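Local coordinates for high potential iron-sulfur protein (Rhodothermus marinus, PDB 3H31) that probably carries electrons one at a time in the aerobic respiratory chain, using a [4Fe-4S] cluster held in its soluble part, at residues N63-C66 with T67-Q71. Numbering follows the deposited sequence. Where two conformers were deposited one is given.
Sequences NGYC and TSWVQ. With SF4 (iron/sulfur cluster), chain B.
From Cys66 to Trp69 the chain folds into a type I beta turn, closed by the hydrogen bond from Trp69 N to Cys66 O (3.1 Å, N-H...O angle 158°). The turn passes beside the iron-sulfur cluster. Cys66 SG binds the iron FE3 at 2.3 Å, and the same sulfur receives a weak hydrogen bond from Ser68 N (3.4 Å). With chi1 at 83°, SG is swung between the backbone N and the carbonyl carbon, a position from which it meets both iron and amide. Trp69 sets its indole beside the cluster, edge on: CD1 lies 3.7 Å from the sulfide S1, near the ring plane. Tyr65 extends its ring over the turn, CG anti to the backbone N (chi1 172°). Its CE1 packs against Trp69 CB at 3.6 Å, while OH reaches Thr67 CA at 3.7 Å; the tyrosine and indole planes are inclined obliquely to one another. The indole NE1 is hydrogen-bonded to Thr34 O and Asn37 OD1, which should help hold the ring's orientation, and Tyr30 meets the Tyr65 ring edge-to-face. Cys35, Cys38 and Cys53 complete the cluster's ligands. An N-H directed at a thiolate sulfur, as from Ser68 here, probably draws off some of its negative charge and favours the reduced cluster, while the indole of Trp69, lying against S1, probably helps screen this side from water.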
ATOM      1  N   ASN A  63      -4.479   2.816  -4.933  1.00  5.66           N
ATOM      2  CA  ASN A  63      -5.628   1.941  -5.173  1.00  6.25           C
ATOM      3  C   ASN A  63      -5.522   0.582  -4.460  1.00  5.66           C
ATOM      4  O   ASN A  63      -6.379  -0.278  -4.697  1.00  6.26           O
ATOM      5  CB  ASN A  63      -5.827   1.746  -6.669  1.00  7.81           C
ATOM      6  CG  ASN A  63      -6.203   3.045  -7.380  1.00  9.36           C
ATOM      7  OD1 ASN A  63      -6.572   4.028  -6.756  1.00 11.60           O
ATOM      8  ND2 ASN A  63      -6.124   3.026  -8.706  1.00 13.46           N
ATOM      9  N   GLY A  64      -4.488   0.407  -3.678  1.00  5.10           N
ATOM     10  CA  GLY A  64      -4.196  -0.854  -3.055  1.00  5.50           C
ATOM     11  C   GLY A  64      -4.980  -1.057  -1.761  1.00  4.82           C
ATOM     12  O   GLY A  64      -5.908  -0.334  -1.445  1.00  5.27           O
ATOM     13  N   TYR A  65      -4.592  -2.113  -1.050  1.00  4.55           N
ATOM     14  CA  TYR A  65      -5.266  -2.492   0.179  1.00  4.98           C
ATOM     15  C   TYR A  65      -4.387  -3.468   0.931  1.00  4.92           C
ATOM     16  O   TYR A  65      -3.634  -4.249   0.333  1.00  5.42           O
ATOM     17  CB  TYR A  65      -6.610  -3.174  -0.172  1.00  5.57           C
ATOM     18  CG  TYR A  65      -7.346  -3.791   0.992  1.00  5.42           C
ATOM     19  CD1 TYR A  65      -8.159  -3.032   1.790  1.00  6.45           C
ATOM     20  CD2 TYR A  65      -7.241  -5.150   1.252  1.00  6.10           C
ATOM     21  CE1 TYR A  65      -8.885  -3.571   2.874  1.00  6.27           C
ATOM     22  CE2 TYR A  65      -7.914  -5.735   2.298  1.00  7.43           C
ATOM     23  CZ  TYR A  65      -8.740  -4.908   3.108  1.00  6.82           C
ATOM     24  OH  TYR A  65      -9.402  -5.534   4.196  1.00  8.85           O
ATOM     25  N   CYS A  66      -4.546  -3.475   2.254  1.00  4.91           N
ATOM     26  CA  CYS A  66      -4.106  -4.582   3.098  1.00  4.97           C
ATOM     27  C   CYS A  66      -5.184  -4.755   4.184  1.00  4.51           C
ATOM     28  O   CYS A  66      -6.009  -3.863   4.404  1.00  5.26           O
ATOM     29  CB  CYS A  66      -2.712  -4.438   3.712  1.00  5.06           C
ATOM     30  SG  CYS A  66      -2.662  -3.445   5.230  1.00  5.39           S
ATOM     31  N   THR A  67      -5.133  -5.898   4.887  1.00  5.34           N
ATOM     32  CA  THR A  67      -6.206  -6.185   5.855  1.00  5.48           C
ATOM     33  C   THR A  67      -6.157  -5.320   7.083  1.00  6.04           C
ATOM     34  O   THR A  67      -7.147  -5.350   7.860  1.00  7.28           O
ATOM     35  CB  THR A  67      -6.260  -7.655   6.208  1.00  6.29           C
ATOM     36  OG1 THR A  67      -4.995  -8.075   6.772  1.00  6.32           O
ATOM     37  CG2 THR A  67      -6.588  -8.491   4.973  1.00  6.80           C
ATOM     38  N   SER A  68      -5.116  -4.549   7.280  1.00  5.91           N
ATOM     39  CA  SER A  68      -5.063  -3.604   8.396  1.00  6.10           C
ATOM     40  C   SER A  68      -5.638  -2.234   8.064  1.00  6.70           C
ATOM     41  O   SER A  68      -5.601  -1.363   8.968  1.00  8.43           O
ATOM     42  CB  SER A  68      -3.679  -3.356   8.933  0.67  8.15           C
ATOM     43  OG  SER A  68      -3.114  -4.568   9.359  0.67  8.06           O
ATOM     44  N   TRP A  69      -6.231  -2.053   6.903  1.00  5.76           N
ATOM     45  CA  TRP A  69      -6.885  -0.796   6.487  1.00  5.83           C
ATOM     46  C   TRP A  69      -7.619  -0.160   7.674  1.00  6.68           C
ATOM     47  O   TRP A  69      -8.416  -0.817   8.330  1.00  8.18           O
ATOM     48  CB  TRP A  69      -7.839  -1.109   5.339  1.00  5.51           C
ATOM     49  CG  TRP A  69      -8.546   0.056   4.795  1.00  5.66           C
ATOM     50  CD1 TRP A  69      -8.145   0.885   3.817  1.00  5.49           C
ATOM     51  CD2 TRP A  69      -9.842   0.554   5.176  1.00  7.50           C
ATOM     52  NE1 TRP A  69      -9.038   1.865   3.574  1.00  6.60           N
ATOM     53  CE2 TRP A  69     -10.142   1.690   4.381  1.00  7.16           C
ATOM     54  CE3 TRP A  69     -10.791   0.124   6.116  1.00  9.18           C
ATOM     55  CZ2 TRP A  69     -11.315   2.372   4.515  1.00 10.89           C
ATOM     56  CZ3 TRP A  69     -12.016   0.841   6.257  1.00 12.14           C
ATOM     57  CH2 TRP A  69     -12.217   1.963   5.422  1.00 13.20           C
ATOM     58  N   VAL A  70      -7.298   1.116   7.887  1.00  7.23           N
ATOM     59  CA  VAL A  70      -7.827   1.889   9.011  1.00  7.89           C
ATOM     60  C   VAL A  70      -8.687   2.998   8.437  1.00  7.26           C
ATOM     61  O   VAL A  70      -8.203   3.922   7.758  1.00  7.13           O
ATOM     62  CB  VAL A  70      -6.689   2.498   9.884  1.00  8.01           C
ATOM     63  CG1 VAL A  70      -7.283   3.377  10.978  1.00 11.15           C
ATOM     64  CG2 VAL A  70      -5.762   1.446  10.480  1.00 10.40           C
ATOM     65  N   GLN A  71      -9.968   3.019   8.532  0.55  8.93           N
ATOM     66  CA  GLN A  71     -10.863   3.953   7.831  0.55  9.73           C
ATOM     67  C   GLN A  71     -10.564   5.417   8.082  0.55  8.28           C
ATOM     68  O   GLN A  71     -10.546   5.806   9.234  0.55  8.27           O
ATOM     69  CB  GLN A  71     -12.271   3.602   8.276  0.55 13.55           C
ATOM     70  CG  GLN A  71     -13.327   4.678   8.295  0.55 15.74           C
ATOM     71  CD  GLN A  71     -14.682   4.009   8.220  0.55 17.78           C
ATOM     72  OE1 GLN A  71     -14.829   2.783   8.241  0.55 29.55           O
ATOM     73  NE2 GLN A  71     -15.752   4.763   8.165  0.55 19.79           N
TER
HETATM   74 FE1  SF4 B  75      -1.022   0.723   4.550  1.00  5.25          FE
HETATM   75 FE2  SF4 B  75      -2.755   0.487   2.455  1.00  4.99          FE
HETATM   76 FE3  SF4 B  75      -2.795  -1.299   4.502  1.00  5.11          FE
HETATM   77 FE4  SF4 B  75      -3.623   1.239   4.974  1.00  5.29          FE
HETATM   78  S1  SF4 B  75      -4.623  -0.317   3.571  1.00  5.28           S
HETATM   79  S2  SF4 B  75      -2.338   0.021   6.321  1.00  5.64           S
HETATM   80  S3  SF4 B  75      -2.164   2.406   3.594  1.00  5.41           S
HETATM   81  S4  SF4 B  75      -1.108  -0.940   2.952  1.00  5.34           S